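Local structure of teicoplanin pseudoaglycone deacetylases Orf2 (Actinoplanes teichomyceticus, 3DFM) at residues A[38-43]-A[86-91]; A[149-154]-A[181-186]; A[186-191]-A[245-250]. The protein probably hydrolyses a linear amide as a zinc-binding deacetylase of the PIG-L family, removing an acetyl group from the teicoplanin pseudoaglycone. All coordinates share one frame; numbering follows the deposited sequence.

Contact 1: residues A[38-43]-A[86-91]; sequences VLVYTV and LRVAHR. With ZN (zinc ion), chain D.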
loop_
_atom_site.group_PDB
_atom_site.type_symbol
_atom_site.label_atom_id
_atom_site.label_comp_id
_atom_site.label_asym_id
_atom_site.label_seq_id
_atom_site.Cartn_x
_atom_site.Cartn_y
_atom_site.Cartn_z
ATOM N N VAL A 38 8.712 14.199 -4.268
ATOM C CA VAL A 38 8.083 12.922 -3.895
ATOM C C VAL A 38 6.595 13.099 -3.691
ATOM O O VAL A 38 6.169 14.023 -3.010
ATOM C CB VAL A 38 8.693 12.331 -2.591
ATOM C CG1 VAL A 38 8.068 10.956 -2.263
ATOM C CG2 VAL A 38 10.226 12.223 -2.695
ATOM N N LEU A 39 5.805 12.211 -4.287
ATOM C CA LEU A 39 4.359 12.210 -4.090
ATOM C C LEU A 39 3.867 10.811 -3.738
ATOM O O LEU A 39 4.181 9.863 -4.445
ATOM C CB LEU A 39 3.656 12.703 -5.356
ATOM C CG LEU A 39 2.127 12.719 -5.312
ATOM C CD1 LEU A 39 1.605 13.672 -4.235
ATOM C CD2 LEU A 39 1.564 13.093 -6.665
ATOM N N VAL A 40 3.120 10.691 -2.638
ATOM C CA VAL A 40 2.524 9.403 -2.228
ATOM C C VAL A 40 1.009 9.442 -2.445
ATOM O O VAL A 40 0.268 10.046 -1.674
ATOM C CB VAL A 40 2.831 9.038 -0.754
ATOM C CG1 VAL A 40 2.230 7.662 -0.401
ATOM C CG2 VAL A 40 4.339 9.045 -0.481
ATOM N N TYR A 41 0.577 8.796 -3.518
ATOM C CA TYR A 41 -0.819 8.697 -3.893
ATOM C C TYR A 41 -1.352 7.367 -3.365
ATOM O O TYR A 41 -0.760 6.317 -3.619
ATOM C CB TYR A 41 -0.945 8.765 -5.425
ATOM C CG TYR A 41 -2.271 8.288 -5.996
ATOM C CD1 TYR A 41 -3.458 8.967 -5.719
ATOM C CD2 TYR A 41 -2.335 7.157 -6.808
ATOM C CE1 TYR A 41 -4.689 8.534 -6.241
ATOM C CE2 TYR A 41 -3.556 6.708 -7.334
ATOM C CZ TYR A 41 -4.729 7.399 -7.040
ATOM O OH TYR A 41 -5.942 6.972 -7.544
ATOM N N THR A 42 -2.454 7.428 -2.622
ATOM C CA THR A 42 -3.086 6.227 -2.064
ATOM C C THR A 42 -4.364 5.938 -2.840
ATOM O O THR A 42 -5.250 6.789 -2.922
ATOM C CB THR A 42 -3.363 6.405 -0.536
ATOM O OG1 THR A 42 -2.099 6.500 0.139
ATOM C CG2 THR A 42 -4.145 5.194 0.039
ATOM N N VAL A 43 -4.453 4.737 -3.412
ATOM C CA VAL A 43 -5.601 4.361 -4.239
ATOM C C VAL A 43 -6.908 4.259 -3.442
ATOM O O VAL A 43 -7.861 4.984 -3.717
ATOM C CB VAL A 43 -5.332 3.042 -4.996
ATOM C CG1 VAL A 43 -6.537 2.640 -5.806
ATOM C CG2 VAL A 43 -4.103 3.183 -5.902
ATOM N N LEU A 86 7.573 12.434 7.140
ATOM C CA LEU A 86 8.641 12.052 6.198
ATOM C C LEU A 86 9.025 13.187 5.241
ATOM O O LEU A 86 9.980 13.056 4.462
ATOM C CB LEU A 86 8.215 10.830 5.371
ATOM C CG LEU A 86 7.865 9.563 6.160
ATOM C CD1 LEU A 86 7.445 8.442 5.218
ATOM C CD2 LEU A 86 9.048 9.151 7.028
ATOM N N ARG A 87 8.267 14.279 5.309
ATOM C CA ARG A 87 8.464 15.490 4.489
ATOM C C ARG A 87 8.144 15.252 3.020
ATOM O O ARG A 87 8.837 15.736 2.133
ATOM C CB ARG A 87 9.859 16.102 4.720
ATOM C CG ARG A 87 10.175 16.211 6.228
ATOM C CD ARG A 87 11.469 16.922 6.526
ATOM N NE ARG A 87 11.350 18.368 6.346
ATOM C CZ ARG A 87 12.190 19.257 6.875
ATOM N NH1 ARG A 87 13.214 18.853 7.631
ATOM N NH2 ARG A 87 12.002 20.555 6.660
ATOM N N VAL A 88 7.079 14.498 2.770
ATOM C CA VAL A 88 6.664 14.192 1.398
ATOM C C VAL A 88 5.187 14.516 1.222
ATOM O O VAL A 88 4.434 14.510 2.188
ATOM C CB VAL A 88 6.928 12.704 1.002
ATOM C CG1 VAL A 88 8.408 12.340 1.199
ATOM C CG2 VAL A 88 6.042 11.784 1.790
ATOM N N ALA A 89 4.790 14.785 -0.018
ATOM C CA ALA A 89 3.425 15.164 -0.334
ATOM C C ALA A 89 2.523 13.937 -0.407
ATOM O O ALA A 89 3.000 12.822 -0.616
ATOM C CB ALA A 89 3.394 15.896 -1.666
ATOM N N HIS A 90 1.218 14.183 -0.286
ATOM C CA HIS A 90 0.189 13.161 -0.364
ATOM C C HIS A 90 -0.865 13.507 -1.400
ATOM O O HIS A 90 -1.089 14.688 -1.722
ATOM C CB HIS A 90 -0.523 13.012 0.979
ATOM C CG HIS A 90 -1.321 14.210 1.383
ATOM N ND1 HIS A 90 -0.756 15.307 2.002
ATOM C CD2 HIS A 90 -2.645 14.481 1.273
ATOM C CE1 HIS A 90 -1.693 16.209 2.236
ATOM N NE2 HIS A 90 -2.848 15.728 1.817
ATOM N N ARG A 91 -1.540 12.468 -1.878
ATOM C CA ARG A 91 -2.710 12.617 -2.733
ATOM C C ARG A 91 -3.659 11.460 -2.437
ATOM O O ARG A 91 -3.267 10.313 -2.565
ATOM C CB ARG A 91 -2.306 12.598 -4.203
ATOM C CG ARG A 91 -3.454 12.952 -5.149
ATOM C CD ARG A 91 -2.954 13.165 -6.578
ATOM N NE ARG A 91 -4.061 13.285 -7.533
ATOM C CZ ARG A 91 -4.039 14.099 -8.590
ATOM N NH1 ARG A 91 -2.983 14.876 -8.812
ATOM N NH2 ARG A 91 -5.070 14.146 -9.424
HETATM ZN ZN ZN D . -4.586 17.009 1.373
#
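Val38 and Val88 meet methyl to methyl because of their first torsions: Val38 carries CG1 anti to its own N (chi1 -177°), and Val88 carries its CG1 beside its N. The motif is a pair of parallel strands at one border of the Rossmann-like sheet of the PIG-L fold. Strand 89-92 is outermost in the chain, and strand 37-42 lies between it and strand 9-14. The two CG1 atoms, Val38 CG1 and Val88 CG1, lie 3.7 Å apart. The other methyl of Val88, CG2, turns to Val40 CG2. One valine thus packs on two, and Leu83 of helix 71-86 covers Val40 and Val88. A weak bond from Ala89 N to Val38 O (3.4 Å) starts the ladder. Val40 N then gives a firm bond to Ala89 O at 2.9 Å, and Val40 O receives Arg91 N. On the face of Leu39 and Tyr41, Leu39 CD1 comes to 3.8 Å from Ala89 CB. Arg91 runs extended past the Tyr41 ring, the guanidinium plane 85° from the ring plane. Arg91 NH1 makes a salt bridge with Glu146 of helix 126-147. On the other face the His90 ring leads away from strand 37-42, and NE2 binds a zinc ion at 2.2 Å. At the far end of the ladder, Arg91 O accepts Thr42 N at 3.0 Å, and the CA of Tyr41 approaches the same oxygen.

Contact 2: residues A[149-154]-A[181-186]; sequences PTLVVT and PVRLWE. With ZN (zinc ion), chain E.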
loop_
_atom_site.group_PDB
_atom_site.type_symbol
_atom_site.label_atom_id
_atom_site.label_comp_id
_atom_site.label_asym_id
_atom_site.label_seq_id
_atom_site.Cartn_x
_atom_site.Cartn_y
_atom_site.Cartn_z
ATOM N N PRO A 149 6.318 11.621 -13.369
ATOM C CA PRO A 149 7.323 10.935 -12.562
ATOM C C PRO A 149 8.488 10.380 -13.380
ATOM O O PRO A 149 8.314 9.972 -14.531
ATOM C CB PRO A 149 6.542 9.767 -11.937
ATOM C CG PRO A 149 5.428 9.512 -12.882
ATOM C CD PRO A 149 5.050 10.870 -13.423
ATOM N N THR A 150 9.662 10.349 -12.759
ATOM C CA THR A 150 10.822 9.705 -13.350
ATOM C C THR A 150 10.854 8.238 -12.926
ATOM O O THR A 150 11.454 7.396 -13.601
ATOM C CB THR A 150 12.118 10.395 -12.909
ATOM O OG1 THR A 150 12.149 10.479 -11.478
ATOM C CG2 THR A 150 12.194 11.817 -13.490
ATOM N N LEU A 151 10.212 7.946 -11.793
ATOM C CA LEU A 151 10.114 6.588 -11.273
ATOM C C LEU A 151 8.817 6.421 -10.475
ATOM O O LEU A 151 8.440 7.306 -9.710
ATOM C CB LEU A 151 11.311 6.268 -10.379
ATOM C CG LEU A 151 11.241 4.944 -9.601
ATOM C CD1 LEU A 151 11.297 3.773 -10.551
ATOM C CD2 LEU A 151 12.339 4.836 -8.535
ATOM N N VAL A 152 8.137 5.294 -10.675
ATOM C CA VAL A 152 6.970 4.945 -9.872
ATOM C C VAL A 152 7.405 3.781 -8.981
ATOM O O VAL A 152 8.083 2.864 -9.447
ATOM C CB VAL A 152 5.772 4.496 -10.762
ATOM C CG1 VAL A 152 4.703 3.722 -9.946
ATOM C CG2 VAL A 152 5.140 5.678 -11.463
ATOM N N VAL A 153 7.008 3.811 -7.711
ATOM C CA VAL A 153 7.172 2.642 -6.845
ATOM C C VAL A 153 5.800 2.276 -6.276
ATOM O O VAL A 153 5.017 3.153 -5.921
ATOM C CB VAL A 153 8.190 2.877 -5.698
ATOM C CG1 VAL A 153 8.402 1.578 -4.888
ATOM C CG2 VAL A 153 9.532 3.349 -6.249
ATOM N N THR A 154 5.499 0.983 -6.235
ATOM C CA THR A 154 4.231 0.524 -5.674
ATOM C C THR A 154 4.449 -0.854 -5.013
ATOM O O THR A 154 5.590 -1.281 -4.874
ATOM C CB THR A 154 3.081 0.540 -6.738
ATOM O OG1 THR A 154 1.814 0.428 -6.080
ATOM C CG2 THR A 154 3.240 -0.574 -7.735
ATOM N N PRO A 181 9.615 3.909 -15.690
ATOM C CA PRO A 181 10.195 2.829 -14.926
ATOM C C PRO A 181 9.385 2.605 -13.648
ATOM O O PRO A 181 8.921 3.558 -13.036
ATOM C CB PRO A 181 11.577 3.365 -14.565
ATOM C CG PRO A 181 11.878 4.384 -15.583
ATOM C CD PRO A 181 10.578 5.009 -15.896
ATOM N N VAL A 182 9.218 1.346 -13.273
ATOM C CA VAL A 182 8.460 0.992 -12.080
ATOM C C VAL A 182 9.230 -0.023 -11.221
ATOM O O VAL A 182 9.917 -0.900 -11.744
ATOM C CB VAL A 182 7.020 0.509 -12.452
ATOM C CG1 VAL A 182 7.055 -0.759 -13.297
ATOM C CG2 VAL A 182 6.148 0.314 -11.205
ATOM N N ARG A 183 9.144 0.143 -9.898
ATOM C CA ARG A 183 9.743 -0.785 -8.958
ATOM C C ARG A 183 8.646 -1.218 -7.985
ATOM O O ARG A 183 7.700 -0.463 -7.741
ATOM C CB ARG A 183 10.894 -0.121 -8.183
ATOM C CG ARG A 183 12.130 0.205 -9.014
ATOM C CD ARG A 183 13.316 0.634 -8.137
ATOM N NE ARG A 183 13.869 -0.502 -7.388
ATOM C CZ ARG A 183 14.818 -1.308 -7.855
ATOM N NH1 ARG A 183 15.317 -1.106 -9.071
ATOM N NH2 ARG A 183 15.260 -2.324 -7.123
ATOM N N LEU A 184 8.776 -2.418 -7.426
ATOM C CA LEU A 184 7.841 -2.865 -6.387
ATOM C C LEU A 184 8.568 -3.004 -5.050
ATOM O O LEU A 184 9.658 -3.552 -5.005
ATOM C CB LEU A 184 7.149 -4.185 -6.765
ATOM C CG LEU A 184 6.495 -4.254 -8.154
ATOM C CD1 LEU A 184 5.933 -5.639 -8.412
ATOM C CD2 LEU A 184 5.417 -3.194 -8.352
ATOM N N TRP A 185 7.954 -2.503 -3.980
ATOM C CA TRP A 185 8.466 -2.684 -2.629
ATOM C C TRP A 185 7.956 -3.990 -2.024
ATOM O O TRP A 185 6.924 -4.510 -2.429
ATOM C CB TRP A 185 8.102 -1.499 -1.726
ATOM C CG TRP A 185 6.621 -1.250 -1.441
ATOM C CD1 TRP A 185 5.730 -2.097 -0.805
ATOM C CD2 TRP A 185 5.901 -0.044 -1.713
ATOM N NE1 TRP A 185 4.496 -1.494 -0.712
ATOM C CE2 TRP A 185 4.578 -0.229 -1.252
ATOM C CE3 TRP A 185 6.247 1.183 -2.312
ATOM C CZ2 TRP A 185 3.594 0.766 -1.376
ATOM C CZ3 TRP A 185 5.259 2.173 -2.442
ATOM C CH2 TRP A 185 3.950 1.953 -1.979
ATOM N N GLU A 186 8.701 -4.510 -1.058
ATOM C CA GLU A 186 8.282 -5.683 -0.321
ATOM C C GLU A 186 7.250 -5.247 0.708
ATOM O O GLU A 186 7.563 -4.436 1.588
ATOM C CB GLU A 186 9.496 -6.298 0.368
ATOM C CG GLU A 186 9.168 -7.510 1.211
ATOM C CD GLU A 186 10.383 -8.043 1.956
ATOM O OE1 GLU A 186 11.202 -7.237 2.460
ATOM O OE2 GLU A 186 10.505 -9.277 2.043
HETATM ZN ZN ZN E . 12.227 -9.882 2.942
HETATM O O HOH W 1 13.747 -10.102 0.937
#
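Thr154 and Trp185 hold the tight end of this parallel strand pair, which closes a beta-alpha-beta unit through helix 162-177. Thr154 O accepts the Trp185 N-H at 2.8 Å. The same oxygen sits 3.4 Å above one face of the indole, offset toward the rim. Trp185 has CG between its N and carbonyl carbon (chi1 64°), which folds the ring back over strand 151-155. There CE3 meets Val153 CG1 at 3.4 Å. Thr154 CG2 presses on Leu184 CD2 at 3.5 Å, tighter than usual. Thr154 OG1 is hydrogen-bonded to Ile13 O. In the middle, Arg183 N bonds to Val152 O and Thr154 N to Arg183 O. The opposite end is looser and nearer solvent. Thr150 and Pro181 are exposed, and the Pro181 ring leans on Thr150 O through CD. Leu151 CD1 lies 3.4 Å from Pro181 O and also meets Pro181 CB and Arg183 CG. The Arg183 chain then bends away, its NH2 hydrogen-bonded to Thr264 OG1. Even this end keeps a nearly straight bond, Val152 N to Pro181 O, 3.0 Å. At the tight end the N-H bond pins the Thr154 carbonyl and the indole covers it; packing against Val153 CG1 and the Thr154 backbone probably limits the ring's rotation.

Contact 3: residues A[186-191]-A[245-250]; sequences EDLPYA and DRLDEH. With ZN (zinc ion), chain E; SO4 (sulfate ion), chain G.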
loop_
_atom_site.group_PDB
_atom_site.type_symbol
_atom_site.label_atom_id
_atom_site.label_comp_id
_atom_site.label_asym_id
_atom_site.label_seq_id
_atom_site.Cartn_x
_atom_site.Cartn_y
_atom_site.Cartn_z
ATOM N N GLU A 186 8.701 -4.510 -1.058
ATOM C CA GLU A 186 8.282 -5.683 -0.321
ATOM C C GLU A 186 7.250 -5.247 0.708
ATOM O O GLU A 186 7.563 -4.436 1.588
ATOM C CB GLU A 186 9.496 -6.298 0.368
ATOM C CG GLU A 186 9.168 -7.510 1.211
ATOM C CD GLU A 186 10.383 -8.043 1.956
ATOM O OE1 GLU A 186 11.202 -7.237 2.460
ATOM O OE2 GLU A 186 10.505 -9.277 2.043
ATOM N N ASP A 187 6.034 -5.780 0.594
ATOM C CA ASP A 187 4.920 -5.396 1.484
ATOM C C ASP A 187 5.219 -5.719 2.946
ATOM O O ASP A 187 5.493 -6.876 3.282
ATOM C CB ASP A 187 3.619 -6.104 1.084
ATOM C CG ASP A 187 3.280 -5.943 -0.396
ATOM O OD1 ASP A 187 2.216 -5.370 -0.710
ATOM O OD2 ASP A 187 4.085 -6.381 -1.237
ATOM N N LEU A 188 5.153 -4.706 3.812
ATOM C CA LEU A 188 5.329 -4.918 5.255
ATOM C C LEU A 188 4.102 -4.467 6.039
ATOM O O LEU A 188 3.444 -3.496 5.648
ATOM C CB LEU A 188 6.581 -4.197 5.761
ATOM C CG LEU A 188 7.939 -4.603 5.195
ATOM C CD1 LEU A 188 9.009 -3.660 5.740
ATOM C CD2 LEU A 188 8.271 -6.052 5.500
ATOM N N PRO A 189 3.790 -5.147 7.163
ATOM C CA PRO A 189 4.519 -6.280 7.744
ATOM C C PRO A 189 4.240 -7.642 7.087
ATOM O O PRO A 189 4.769 -8.651 7.558
ATOM C CB PRO A 189 4.052 -6.279 9.207
ATOM C CG PRO A 189 2.686 -5.749 9.169
ATOM C CD PRO A 189 2.632 -4.764 7.992
ATOM N N TYR A 190 3.448 -7.669 6.013
ATOM C CA TYR A 190 3.085 -8.912 5.326
ATOM C C TYR A 190 4.253 -9.876 5.136
ATOM O O TYR A 190 4.115 -11.074 5.429
ATOM C CB TYR A 190 2.456 -8.630 3.955
ATOM C CG TYR A 190 1.100 -7.963 4.000
ATOM C CD1 TYR A 190 -0.069 -8.723 3.931
ATOM C CD2 TYR A 190 0.982 -6.573 4.104
ATOM C CE1 TYR A 190 -1.317 -8.127 3.976
ATOM C CE2 TYR A 190 -0.277 -5.963 4.144
ATOM C CZ TYR A 190 -1.414 -6.754 4.074
ATOM O OH TYR A 190 -2.664 -6.195 4.097
ATOM N N ALA A 191 5.390 -9.359 4.667
ATOM C CA ALA A 191 6.554 -10.189 4.300
ATOM C C ALA A 191 7.214 -10.908 5.481
ATOM O O ALA A 191 8.031 -11.798 5.282
ATOM C CB ALA A 191 7.594 -9.361 3.583
ATOM N N ASP A 245 10.305 -4.342 16.245
ATOM C CA ASP A 245 11.273 -5.413 16.449
ATOM C C ASP A 245 11.300 -6.317 15.218
ATOM O O ASP A 245 12.367 -6.658 14.699
ATOM C CB ASP A 245 10.914 -6.237 17.694
ATOM C CG ASP A 245 11.115 -5.468 19.000
ATOM O OD1 ASP A 245 11.899 -4.495 19.044
ATOM O OD2 ASP A 245 10.476 -5.859 19.997
ATOM N N ARG A 246 10.112 -6.687 14.750
ATOM C CA ARG A 246 9.986 -7.569 13.597
ATOM C C ARG A 246 10.508 -6.892 12.341
ATOM O O ARG A 246 11.209 -7.514 11.543
ATOM C CB ARG A 246 8.537 -8.035 13.425
ATOM C CG ARG A 246 8.126 -9.104 14.440
ATOM C CD ARG A 246 6.702 -9.629 14.202
ATOM N NE ARG A 246 5.689 -8.794 14.852
ATOM C CZ ARG A 246 4.881 -7.947 14.215
ATOM N NH1 ARG A 246 4.946 -7.817 12.892
ATOM N NH2 ARG A 246 3.998 -7.231 14.902
ATOM N N LEU A 247 10.188 -5.610 12.193
ATOM C CA LEU A 247 10.674 -4.818 11.058
ATOM C C LEU A 247 12.197 -4.691 11.104
ATOM O O LEU A 247 12.865 -4.895 10.089
ATOM C CB LEU A 247 9.986 -3.440 11.006
ATOM C CG LEU A 247 8.471 -3.410 10.707
ATOM C CD1 LEU A 247 7.929 -1.992 10.679
ATOM C CD2 LEU A 247 8.121 -4.137 9.410
ATOM N N ASP A 248 12.737 -4.383 12.287
ATOM C CA ASP A 248 14.184 -4.307 12.485
ATOM C C ASP A 248 14.859 -5.650 12.219
ATOM O O ASP A 248 15.891 -5.699 11.547
ATOM C CB ASP A 248 14.526 -3.828 13.900
ATOM C CG ASP A 248 14.432 -2.324 14.048
ATOM O OD1 ASP A 248 14.686 -1.607 13.057
ATOM O OD2 ASP A 248 14.114 -1.857 15.161
ATOM N N GLU A 249 14.270 -6.733 12.729
ATOM C CA GLU A 249 14.811 -8.083 12.496
ATOM C C GLU A 249 14.831 -8.441 11.009
ATOM O O GLU A 249 15.818 -8.989 10.513
ATOM C CB GLU A 249 14.050 -9.143 13.300
ATOM C CG GLU A 249 14.517 -10.592 13.064
ATOM C CD GLU A 249 15.952 -10.866 13.518
ATOM O OE1 GLU A 249 16.473 -10.132 14.389
ATOM O OE2 GLU A 249 16.558 -11.841 13.014
ATOM N N HIS A 250 13.754 -8.116 10.300
ATOM C CA HIS A 250 13.682 -8.386 8.869
ATOM C C HIS A 250 14.792 -7.679 8.085
ATOM O O HIS A 250 15.440 -8.291 7.233
ATOM C CB HIS A 250 12.315 -8.004 8.311
ATOM C CG HIS A 250 12.113 -8.438 6.896
ATOM N ND1 HIS A 250 11.551 -9.653 6.570
ATOM C CD2 HIS A 250 12.432 -7.842 5.724
ATOM C CE1 HIS A 250 11.510 -9.777 5.257
ATOM N NE2 HIS A 250 12.049 -8.696 4.719
HETATM ZN ZN ZN E . 12.227 -9.882 2.942
HETATM S S SO4 G . -2.731 -2.738 5.588
HETATM O O1 SO4 G . -1.414 -2.720 6.173
HETATM O O2 SO4 G . -3.233 -1.409 5.295
HETATM O O3 SO4 G . -2.658 -3.648 4.470
HETATM O O4 SO4 G . -3.762 -3.307 6.437
HETATM O O HOH W 1 13.747 -10.102 0.937
#
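A zinc bridge and a small apolar patch join the loop after strand 182-185, with the start of helix 190-193, to helix 243-254. Glu186 OE2 binds the zinc ion at 2.0 Å and His250 NE2 at 2.1 Å. A water is a longer third ligand. Glu186 reaches the ion from the loop and His250 from the helix, their carboxylate and ring planes 63° apart. Glu186 OE1 lies 2.8 Å from His250 NE2, but the pair is not a hydrogen bond, since the metal takes up NE2. His250 has CG anti to its N (chi1 -172°), which carries the ring toward the loop. Ala191 O lies 4.0 Å from His250 CE1. One helical turn earlier, Leu247 CD2 packs on Leu188 CD1 at 3.8 Å. Pro189, which follows a cis peptide bond, brings CB to the edge of the Arg246 guanidinium. That group is anchored by Asn242 and Leu236 O. Asp187 OD1 is hydrogen-bonded to ND1 of the zinc ligand His164, so the loop also carries a second-shell residue. Tyr190 faces another way: its OH donates to sulfate O3 at 2.6 Å, in the ring plane. A phenylalanine here would probably leave the sulfate oxygen without this donor. The sulfate is probably a crystallisation additive. With one carboxylate and one imidazole from this chain as ligands, the zinc probably draws off part of the Glu186 charge and ties loop to helix where direct packing is modest.

How the contacts relate
From the N terminus, contact 1 comes first: after strand 37-42 the chain leaves the sheet, passes helices 54-62 and 71-86, and returns at strand 89-92 on its border. Contact 2 closes a shorter loop around helix 162-177, on the other side of strand 9-14 in the same sheet. Contact 3 opens where contact 2 ends, at their common Glu186, and closes the longest loop, 54 residues on, at helix 243-254. The three follow in series; none nests or crosses. Contacts 1 and 2 lie about 13 Å apart between centres without touching. The second strand of contact 2 runs on into the loop pinned by contact 3, and both reach one zinc ion and its water through Glu186.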